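Local coordinates for protein chitinase (Thermococcus chitonophagus, PDB 5XSW) that probably hydrolyses chitin as an endochitinase, this fragment joining a small beta-sandwich module to a largely helical domain that binds the glycan, at residues 17-22 with 82-87; 36-41 with 98-103; 102-107 with 469-474. All coordinates share one frame; numbering follows the deposited sequence.

Contact 1: residues 17-22 with 82-87; sequences LTLANK and VKIIIE
Leu17, Thr18 and Leu19 pair with Ile84, Lys83 and Val82 as neighbouring antiparallel strands of one sheet of a beta-sandwich. Leu17 begins the register as a hydrogen-bonded pair: its N lies 2.8 Å from Ile84 O, and Ile84 N is equally near Leu17 O. On the buried face, Leu17 CB sits 4.3 Å from Ile84 CB, with Ile86 CD1 a little farther along the partner strand. Thr18 and Lys83 form a non-hydrogen-bonded pair on the other face, their side chains side by side and pointing the same way. With OG1 anti to the carbonyl carbon (chi1 -59°), Thr18 touches the aliphatic part of the lysine, OG1 to CG 3.7 Å, a van der Waals contact. Leu19 returns to the buried face beside Val82 in a second hydrogen-bonded pair, in which Val82 N is 2.7 Å from Leu19 O. The Leu19 side chain crosses that of Ile84 at a slant, CD1 to CD1 4.2 Å. On the same buried face, Leu19 and Ile86 reach Ile38 and Phe40 of the facing sheet. Farther on, Asn21 fastens the end of its strand through ND2, which bonds to both Gly30 O and Phe76 O.

Contact 2: residues 36-41 with 98-103; sequences KNITFE and HNFKIH
Phe40 and Phe100 make the tightest apolar part of this antiparallel strand pair. Phe40 CB presses over one face of the Phe100 ring, 3.7 Å from its centroid, a CH-pi contact. With Phe40 CG set between its backbone N and carbonyl carbon (chi1 66°), the two side chains run side by side; the rings are near parallel, planes at 29°, but so far displaced that they barely overlap. Ile38 CG2 closes on the edge of the Phe100 ring, 4.3 Å from CD1. Leu17 and Leu19 of the opposite sheet pack against this side.

The other face is polar. Thr39 OG1 lies at the edge of the His103 imidazole, near its plane, in a 2.7 Å hydrogen bond with NE2. Since ND1 bonds to Glu108 OE2, both ring nitrogens are gripped and the ring's rotation is fixed; the carboxylate would probably polarise it. A water links Thr39 OG1 to Asn99 O. Toward Glu41 the backbone bonds stay sound but the side chains hold each other loosely: Asn99 ND2 makes only a weak bond, 3.2 Å, to Glu41 OE2, and Glu41 CB rests over a face of the His98 ring, whose ND1 turns to Tyr96 O. Lys101 is exposed to solvent, its NZ 6.2 Å from Glu41 OE1 and not in contact. Lys36 leads away from the pair, NZ bonding Ala309 O of helix 288-311.

Two irregularities interrupt the regular pairing. Lys36 N and Asn37 N both make weak bonds to His103 O, a classic beta bulge, and between Thr39 and Glu41 the pairing slips by one residue, with Asn99 in a left-handed backbone conformation. Apolar side chains turned toward the facing sheet and polar ones on the opposite face are the arrangement of a strand pair in one layer of a beta-sandwich.

Contact 3: residues 102-107 with 469-474; sequences IHYLRG and IPRPTG. With GOL (glycerol), chain K.
At the junction between the beta-sandwich and the helical domain, Tyr104 and Arg471 form a cation-pi stack, joining the end of strand 98-104 to the loop before helix 475-482. The guanidinium of Arg471 lies nearly flat over one face of the phenol ring, planes at 21°, with CZ 4.3 Å from the ring centroid. A bend at chi3 (-79°) places NE above the rim of the ring, while NH1 approaches Tyr104 CE2 to 3.9 Å. NH2 also bonds to a glycerol, probably from the crystallisation liquor, and the backbone N of Arg471 to Asn29 OD1. After an inverse gamma turn centred on Leu105, the Arg106 side chain crosses those of Arg471 and Pro472 at about a right angle. Its CG lies 4.0 Å from Arg471 CG and 4.1 Å from Pro472 CD, and its NE makes a salt bridge with Glu305 of helix 288-311. An alanine in place of Arg471 would probably leave the Tyr104 face without its cation and open a gap beside Arg106 where CG had packed. A water donates to both Leu105 O and Pro472 O and so bridges the two backbones. At the guanidinium edge of Arg106 lies another glycerol, whose O2 accepts from NH2 at 2.9 Å and from NH1 at 3.2 Å. The same glycerol O2 donates to Ile469 O, 2.8 Å away.

In the fold
From the N terminus, strand 12-21 leads directly into strand 32-41, which lies in the facing sheet. Contact 1 closes when strand 80-89 returns beside strand 12-21; the loop between holds 31 strand residues and no helix. Contact 2 opens within that loop and closes after it, when strand 98-104 joins strand 32-41, so the two contacts cross along the chain, one in each sheet. They pack on each other, with Leu19 CD1 3.7 Å from Ile38 CD1. Contact 3 begins where contact 2 ends, sharing Ile102 and His103, and closes only after most of the helical domain, tying the loop before its final helix, 475-482, to the sandwich.

Contact 1: residues 17-22 with 82-87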
loop_
_atom_site.group_PDB
_atom_site.type_symbol
_atom_site.label_atom_id
_atom_site.label_comp_id
_atom_site.label_asym_id
_atom_site.label_seq_id
_atom_site.Cartn_x
_atom_site.Cartn_y
_atom_site.Cartn_z
ATOM N N LEU A 17 -30.107 -17.177 13.131
ATOM C CA LEU A 17 -28.764 -17.543 12.715
ATOM C C LEU A 17 -27.727 -16.688 13.468
ATOM O O LEU A 17 -27.847 -15.484 13.460
ATOM C CB LEU A 17 -28.620 -17.329 11.215
ATOM C CG LEU A 17 -27.192 -17.462 10.675
ATOM C CD1 LEU A 17 -26.679 -18.895 10.798
ATOM C CD2 LEU A 17 -27.152 -16.973 9.250
ATOM N N THR A 18 -26.751 -17.321 14.091
ATOM C CA THR A 18 -25.712 -16.585 14.774
ATOM C C THR A 18 -24.379 -16.783 14.066
ATOM O O THR A 18 -23.911 -17.901 13.914
ATOM C CB THR A 18 -25.592 -17.025 16.239
ATOM O OG1 THR A 18 -26.837 -16.810 16.903
ATOM C CG2 THR A 18 -24.516 -16.241 16.945
ATOM N N LEU A 19 -23.778 -15.676 13.649
ATOM C CA LEU A 19 -22.474 -15.675 13.011
ATOM C C LEU A 19 -21.520 -14.962 13.941
ATOM O O LEU A 19 -21.828 -13.890 14.432
ATOM C CB LEU A 19 -22.520 -14.935 11.677
ATOM C CG LEU A 19 -23.529 -15.377 10.624
ATOM C CD1 LEU A 19 -23.589 -14.393 9.475
ATOM C CD2 LEU A 19 -23.182 -16.760 10.119
ATOM N N ALA A 20 -20.382 -15.574 14.222
ATOM C CA ALA A 20 -19.426 -14.948 15.114
ATOM C C ALA A 20 -17.985 -15.361 14.897
ATOM O O ALA A 20 -17.704 -16.470 14.471
ATOM C CB ALA A 20 -19.818 -15.219 16.552
ATOM N N ASN A 21 -17.073 -14.468 15.244
ATOM C CA ASN A 21 -15.710 -14.854 15.473
ATOM C C ASN A 21 -15.633 -14.948 16.974
ATOM O O ASN A 21 -15.613 -13.946 17.670
ATOM C CB ASN A 21 -14.734 -13.806 14.939
ATOM C CG ASN A 21 -13.291 -14.150 15.234
ATOM O OD1 ASN A 21 -13.004 -14.971 16.087
ATOM N ND2 ASN A 21 -12.380 -13.512 14.532
ATOM N N LYS A 22 -15.591 -16.163 17.482
ATOM C CA LYS A 22 -15.626 -16.337 18.928
ATOM C C LYS A 22 -14.242 -16.180 19.525
ATOM O O LYS A 22 -14.088 -16.176 20.739
ATOM C CB LYS A 22 -16.176 -17.720 19.295
ATOM C CG LYS A 22 -17.665 -17.938 19.006
ATOM C CD LYS A 22 -17.977 -19.451 18.878
ATOM C CE LYS A 22 -19.466 -19.795 19.053
ATOM N NZ LYS A 22 -19.892 -19.994 20.488
ATOM N N VAL A 82 -22.848 -11.530 15.087
ATOM C CA VAL A 82 -23.933 -10.932 14.327
ATOM C C VAL A 82 -25.127 -11.939 14.330
ATOM O O VAL A 82 -24.938 -13.115 14.044
ATOM C CB VAL A 82 -23.526 -10.583 12.884
ATOM C CG1 VAL A 82 -24.762 -10.168 12.037
ATOM C CG2 VAL A 82 -22.441 -9.445 12.859
ATOM N N LYS A 83 -26.321 -11.483 14.708
ATOM C CA LYS A 83 -27.478 -12.383 14.812
ATOM C C LYS A 83 -28.474 -11.980 13.795
ATOM O O LYS A 83 -28.783 -10.800 13.653
ATOM C CB LYS A 83 -28.082 -12.369 16.207
ATOM C CG LYS A 83 -27.225 -13.110 17.183
ATOM C CD LYS A 83 -27.838 -13.220 18.550
ATOM C CE LYS A 83 -26.889 -13.905 19.521
ATOM N NZ LYS A 83 -27.128 -13.359 20.883
ATOM N N ILE A 84 -28.939 -12.973 13.033
ATOM C CA ILE A 84 -29.857 -12.730 11.958
ATOM C C ILE A 84 -31.187 -13.512 12.189
ATOM O O ILE A 84 -31.162 -14.679 12.607
ATOM C CB ILE A 84 -29.228 -13.155 10.631
ATOM C CG1 ILE A 84 -28.053 -12.217 10.288
ATOM C CG2 ILE A 84 -30.231 -13.126 9.526
ATOM C CD1 ILE A 84 -27.324 -12.614 9.016
ATOM N N ILE A 85 -32.315 -12.849 11.960
ATOM C CA ILE A 85 -33.625 -13.503 12.072
ATOM C C ILE A 85 -34.237 -13.661 10.702
ATOM O O ILE A 85 -34.416 -12.688 9.954
ATOM C CB ILE A 85 -34.550 -12.730 12.987
ATOM C CG1 ILE A 85 -33.933 -12.723 14.375
ATOM C CG2 ILE A 85 -35.968 -13.400 13.005
ATOM C CD1 ILE A 85 -34.299 -11.536 15.139
ATOM N N ILE A 86 -34.511 -14.925 10.366
ATOM C CA ILE A 86 -35.060 -15.331 9.085
ATOM C C ILE A 86 -36.494 -15.855 9.308
ATOM O O ILE A 86 -36.718 -16.731 10.144
ATOM C CB ILE A 86 -34.241 -16.456 8.438
ATOM C CG1 ILE A 86 -32.763 -16.038 8.268
ATOM C CG2 ILE A 86 -34.892 -16.932 7.129
ATOM C CD1 ILE A 86 -31.843 -17.224 8.185
ATOM N N GLU A 87 -37.443 -15.299 8.575
ATOM C CA GLU A 87 -38.827 -15.771 8.653
ATOM C C GLU A 87 -39.242 -16.380 7.331
ATOM O O GLU A 87 -39.108 -15.740 6.278
ATOM C CB GLU A 87 -39.754 -14.636 9.049
ATOM C CG GLU A 87 -39.827 -14.502 10.574
ATOM C CD GLU A 87 -40.462 -13.206 11.031
ATOM O OE1 GLU A 87 -41.386 -12.711 10.327
ATOM O OE2 GLU A 87 -40.018 -12.689 12.088
#

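Contact 2: residues 36-41 with 98-103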
loop_
_atom_site.group_PDB
_atom_site.type_symbol
_atom_site.label_atom_id
_atom_site.label_comp_id
_atom_site.label_asym_id
_atom_site.label_seq_id
_atom_site.Cartn_x
_atom_site.Cartn_y
_atom_site.Cartn_z
ATOM N N LYS A 36 -17.969 -13.234 2.324
ATOM C CA LYS A 36 -18.549 -12.840 1.053
ATOM C C LYS A 36 -20.103 -12.906 1.082
ATOM O O LYS A 36 -20.796 -11.951 0.725
ATOM C CB LYS A 36 -18.021 -13.755 -0.042
ATOM C CG LYS A 36 -18.390 -13.323 -1.469
ATOM C CD LYS A 36 -18.116 -14.473 -2.462
ATOM C CE LYS A 36 -18.197 -14.027 -3.927
ATOM N NZ LYS A 36 -17.058 -13.110 -4.358
ATOM N N ASN A 37 -20.630 -14.069 1.484
ATOM C CA ASN A 37 -22.066 -14.216 1.683
ATOM C C ASN A 37 -22.312 -15.495 2.494
ATOM O O ASN A 37 -21.362 -16.203 2.858
ATOM C CB ASN A 37 -22.832 -14.207 0.347
ATOM C CG ASN A 37 -22.288 -15.172 -0.666
ATOM O OD1 ASN A 37 -22.037 -16.334 -0.353
ATOM N ND2 ASN A 37 -22.142 -14.707 -1.915
ATOM N N ILE A 38 -23.565 -15.702 2.875
ATOM C CA ILE A 38 -23.974 -16.920 3.598
ATOM C C ILE A 38 -25.100 -17.503 2.695
ATOM O O ILE A 38 -25.996 -16.769 2.298
ATOM C CB ILE A 38 -24.542 -16.656 4.998
ATOM C CG1 ILE A 38 -23.583 -15.866 5.890
ATOM C CG2 ILE A 38 -24.891 -17.991 5.751
ATOM C CD1 ILE A 38 -23.855 -14.376 5.834
ATOM N N THR A 39 -25.040 -18.782 2.360
ATOM C CA THR A 39 -26.164 -19.352 1.607
ATOM C C THR A 39 -26.940 -20.337 2.490
ATOM O O THR A 39 -26.402 -20.941 3.427
ATOM C CB THR A 39 -25.723 -20.088 0.339
ATOM O OG1 THR A 39 -24.677 -21.031 0.646
ATOM C CG2 THR A 39 -25.245 -19.122 -0.755
ATOM N N PHE A 40 -28.208 -20.520 2.167
ATOM C CA PHE A 40 -28.891 -21.672 2.745
ATOM C C PHE A 40 -30.001 -22.081 1.766
ATOM O O PHE A 40 -30.266 -21.384 0.793
ATOM C CB PHE A 40 -29.451 -21.356 4.142
ATOM C CG PHE A 40 -30.572 -20.307 4.129
ATOM C CD1 PHE A 40 -31.912 -20.686 3.969
ATOM C CD2 PHE A 40 -30.283 -18.953 4.308
ATOM C CE1 PHE A 40 -32.957 -19.713 3.976
ATOM C CE2 PHE A 40 -31.282 -17.974 4.312
ATOM C CZ PHE A 40 -32.659 -18.356 4.148
ATOM N N GLU A 41 -30.639 -23.216 2.050
ATOM C CA GLU A 41 -31.676 -23.713 1.159
ATOM C C GLU A 41 -33.005 -23.793 1.899
ATOM O O GLU A 41 -33.037 -24.059 3.092
ATOM C CB GLU A 41 -31.267 -25.072 0.576
ATOM C CG GLU A 41 -30.159 -24.930 -0.462
ATOM C CD GLU A 41 -29.462 -26.263 -0.807
ATOM O OE1 GLU A 41 -28.943 -26.374 -1.933
ATOM O OE2 GLU A 41 -29.400 -27.183 0.036
ATOM N N HIS A 98 -31.815 -24.932 5.664
ATOM C CA HIS A 98 -30.846 -26.000 5.898
ATOM C C HIS A 98 -29.639 -25.812 4.965
ATOM O O HIS A 98 -29.669 -24.991 4.037
ATOM C CB HIS A 98 -31.476 -27.405 5.649
ATOM C CG HIS A 98 -32.059 -27.539 4.284
ATOM N ND1 HIS A 98 -33.293 -27.016 3.959
ATOM C CD2 HIS A 98 -31.590 -28.132 3.158
ATOM C CE1 HIS A 98 -33.546 -27.246 2.679
ATOM N NE2 HIS A 98 -32.535 -27.933 2.174
ATOM N N ASN A 99 -28.619 -26.640 5.174
ATOM C CA ASN A 99 -27.396 -26.558 4.401
ATOM C C ASN A 99 -26.813 -25.111 4.386
ATOM O O ASN A 99 -26.527 -24.553 3.325
ATOM C CB ASN A 99 -27.624 -27.007 2.975
ATOM C CG ASN A 99 -26.331 -27.343 2.293
ATOM O OD1 ASN A 99 -25.320 -27.681 2.959
ATOM N ND2 ASN A 99 -26.320 -27.228 0.974
ATOM N N PHE A 100 -26.740 -24.517 5.564
ATOM C CA PHE A 100 -26.143 -23.200 5.756
ATOM C C PHE A 100 -24.679 -23.299 5.371
ATOM O O PHE A 100 -24.017 -24.229 5.807
ATOM C CB PHE A 100 -26.265 -22.754 7.210
ATOM C CG PHE A 100 -27.583 -22.145 7.528
ATOM C CD1 PHE A 100 -27.803 -20.793 7.325
ATOM C CD2 PHE A 100 -28.625 -22.932 8.009
ATOM C CE1 PHE A 100 -29.025 -20.218 7.616
ATOM C CE2 PHE A 100 -29.860 -22.355 8.312
ATOM C CZ PHE A 100 -30.063 -21.008 8.108
ATOM N N LYS A 101 -24.179 -22.380 4.543
ATOM C CA LYS A 101 -22.735 -22.355 4.302
ATOM C C LYS A 101 -22.220 -20.921 4.414
ATOM O O LYS A 101 -22.765 -20.041 3.764
ATOM C CB LYS A 101 -22.371 -22.909 2.926
ATOM C CG LYS A 101 -22.618 -24.399 2.741
ATOM C CD LYS A 101 -22.661 -24.717 1.234
ATOM C CE LYS A 101 -22.887 -26.194 0.934
ATOM N NZ LYS A 101 -22.922 -26.404 -0.546
ATOM N N ILE A 102 -21.192 -20.707 5.237
ATOM C CA ILE A 102 -20.511 -19.408 5.243
ATOM C C ILE A 102 -19.487 -19.389 4.096
ATOM O O ILE A 102 -18.627 -20.258 4.012
ATOM C CB ILE A 102 -19.845 -19.166 6.557
ATOM C CG1 ILE A 102 -20.903 -19.076 7.637
ATOM C CG2 ILE A 102 -18.981 -17.853 6.487
ATOM C CD1 ILE A 102 -20.327 -18.897 9.011
ATOM N N HIS A 103 -19.593 -18.442 3.179
ATOM C CA HIS A 103 -18.594 -18.386 2.124
ATOM C C HIS A 103 -17.598 -17.224 2.411
ATOM O O HIS A 103 -18.010 -16.060 2.428
ATOM C CB HIS A 103 -19.255 -18.178 0.783
ATOM C CG HIS A 103 -20.280 -19.237 0.464
ATOM N ND1 HIS A 103 -19.939 -20.450 -0.097
ATOM C CD2 HIS A 103 -21.623 -19.276 0.672
ATOM C CE1 HIS A 103 -21.038 -21.178 -0.274
ATOM N NE2 HIS A 103 -22.074 -20.486 0.179
HETATM O O HOH W 1 -26.108 -23.386 1.171
#

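Contact 3: residues 102-107 with 469-474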
loop_
_atom_site.group_PDB
_atom_site.type_symbol
_atom_site.label_atom_id
_atom_site.label_comp_id
_atom_site.label_asym_id
_atom_site.label_seq_id
_atom_site.Cartn_x
_atom_site.Cartn_y
_atom_site.Cartn_z
ATOM N N ILE A 102 -21.192 -20.707 5.237
ATOM C CA ILE A 102 -20.511 -19.408 5.243
ATOM C C ILE A 102 -19.487 -19.389 4.096
ATOM O O ILE A 102 -18.627 -20.258 4.012
ATOM C CB ILE A 102 -19.845 -19.166 6.557
ATOM C CG1 ILE A 102 -20.903 -19.076 7.637
ATOM C CG2 ILE A 102 -18.981 -17.853 6.487
ATOM C CD1 ILE A 102 -20.327 -18.897 9.011
ATOM N N HIS A 103 -19.593 -18.442 3.179
ATOM C CA HIS A 103 -18.594 -18.386 2.124
ATOM C C HIS A 103 -17.598 -17.224 2.411
ATOM O O HIS A 103 -18.010 -16.060 2.428
ATOM C CB HIS A 103 -19.255 -18.178 0.783
ATOM C CG HIS A 103 -20.280 -19.237 0.464
ATOM N ND1 HIS A 103 -19.939 -20.450 -0.097
ATOM C CD2 HIS A 103 -21.623 -19.276 0.672
ATOM C CE1 HIS A 103 -21.038 -21.178 -0.274
ATOM N NE2 HIS A 103 -22.074 -20.486 0.179
ATOM N N TYR A 104 -16.354 -17.561 2.670
ATOM C CA TYR A 104 -15.346 -16.508 2.950
ATOM C C TYR A 104 -14.993 -15.782 1.676
ATOM O O TYR A 104 -15.164 -16.298 0.537
ATOM C CB TYR A 104 -14.077 -17.087 3.536
ATOM C CG TYR A 104 -14.293 -17.757 4.832
ATOM C CD1 TYR A 104 -14.791 -17.048 5.919
ATOM C CD2 TYR A 104 -14.038 -19.118 4.968
ATOM C CE1 TYR A 104 -15.001 -17.675 7.123
ATOM C CE2 TYR A 104 -14.245 -19.759 6.174
ATOM C CZ TYR A 104 -14.725 -19.029 7.243
ATOM O OH TYR A 104 -14.944 -19.650 8.435
ATOM N N LEU A 105 -14.428 -14.594 1.835
ATOM C CA LEU A 105 -14.034 -13.835 0.657
ATOM C C LEU A 105 -12.651 -14.349 0.210
ATOM O O LEU A 105 -11.602 -13.760 0.521
ATOM C CB LEU A 105 -14.011 -12.340 1.011
ATOM C CG LEU A 105 -13.783 -11.355 -0.101
ATOM C CD1 LEU A 105 -14.824 -11.492 -1.209
ATOM C CD2 LEU A 105 -13.848 -9.985 0.577
ATOM N N ARG A 106 -12.653 -15.446 -0.526
ATOM C CA ARG A 106 -11.454 -16.252 -0.792
ATOM C C ARG A 106 -11.924 -17.368 -1.724
ATOM O O ARG A 106 -12.967 -17.954 -1.426
ATOM C CB ARG A 106 -10.899 -16.811 0.491
ATOM C CG ARG A 106 -9.396 -17.148 0.446
ATOM C CD ARG A 106 -9.085 -18.571 -0.002
ATOM N NE ARG A 106 -7.633 -18.829 -0.041
ATOM C CZ ARG A 106 -7.005 -19.779 0.651
ATOM N NH1 ARG A 106 -7.694 -20.647 1.412
ATOM N NH2 ARG A 106 -5.674 -19.920 0.515
ATOM N N GLY A 107 -11.224 -17.625 -2.838
ATOM C CA GLY A 107 -11.715 -18.585 -3.823
ATOM C C GLY A 107 -11.634 -19.954 -3.211
ATOM O O GLY A 107 -10.554 -20.404 -2.838
ATOM N N ILE A 469 -1.209 -22.264 4.417
ATOM C CA ILE A 469 -1.489 -20.983 3.745
ATOM C C ILE A 469 -2.753 -20.370 4.314
ATOM O O ILE A 469 -3.845 -20.947 4.173
ATOM C CB ILE A 469 -1.610 -21.193 2.222
ATOM C CG1 ILE A 469 -0.331 -21.870 1.708
ATOM C CG2 ILE A 469 -1.959 -19.866 1.488
ATOM C CD1 ILE A 469 -0.388 -22.222 0.201
ATOM N N PRO A 470 -2.624 -19.211 4.995
ATOM C CA PRO A 470 -3.782 -18.588 5.638
ATOM C C PRO A 470 -4.591 -17.808 4.610
ATOM O O PRO A 470 -4.033 -17.472 3.555
ATOM C CB PRO A 470 -3.138 -17.655 6.701
ATOM C CG PRO A 470 -1.853 -17.214 6.027
ATOM C CD PRO A 470 -1.375 -18.433 5.206
ATOM N N ARG A 471 -5.860 -17.521 4.887
ATOM C CA ARG A 471 -6.630 -16.616 4.024
ATOM C C ARG A 471 -6.161 -15.156 4.186
ATOM O O ARG A 471 -5.876 -14.732 5.313
ATOM C CB ARG A 471 -8.126 -16.661 4.357
ATOM C CG ARG A 471 -8.742 -18.091 4.317
ATOM C CD ARG A 471 -10.279 -18.028 4.609
ATOM N NE ARG A 471 -10.372 -17.885 6.034
ATOM C CZ ARG A 471 -10.338 -18.898 6.880
ATOM N NH1 ARG A 471 -10.342 -20.142 6.432
ATOM N NH2 ARG A 471 -10.336 -18.658 8.172
ATOM N N PRO A 472 -6.094 -14.412 3.076
ATOM C CA PRO A 472 -6.037 -12.949 3.166
ATOM C C PRO A 472 -7.302 -12.492 3.866
ATOM O O PRO A 472 -8.381 -13.088 3.658
ATOM C CB PRO A 472 -6.017 -12.479 1.696
ATOM C CG PRO A 472 -6.679 -13.685 0.915
ATOM C CD PRO A 472 -6.258 -14.896 1.690
ATOM N N THR A 473 -7.205 -11.456 4.693
ATOM C CA THR A 473 -8.365 -11.079 5.493
ATOM C C THR A 473 -8.241 -9.642 6.019
ATOM O O THR A 473 -7.242 -8.973 5.717
ATOM C CB THR A 473 -8.547 -12.100 6.676
ATOM O OG1 THR A 473 -9.804 -11.879 7.327
ATOM C CG2 THR A 473 -7.401 -12.003 7.682
ATOM N N GLY A 474 -9.256 -9.170 6.764
ATOM C CA GLY A 474 -9.249 -7.834 7.361
ATOM C C GLY A 474 -10.021 -6.813 6.550
ATOM O O GLY A 474 -10.518 -7.109 5.455
HETATM C C1 GOL K . -5.916 -24.191 0.753
HETATM O O1 GOL K . -7.052 -24.065 1.608
HETATM C C2 GOL K . -4.705 -23.555 1.422
HETATM O O2 GOL K . -5.089 -22.347 2.076
HETATM C C3 GOL K . -4.125 -24.562 2.407
HETATM O O3 GOL K . -2.875 -24.139 2.933
HETATM O O HOH W 2 -11.035 -13.624 3.513
#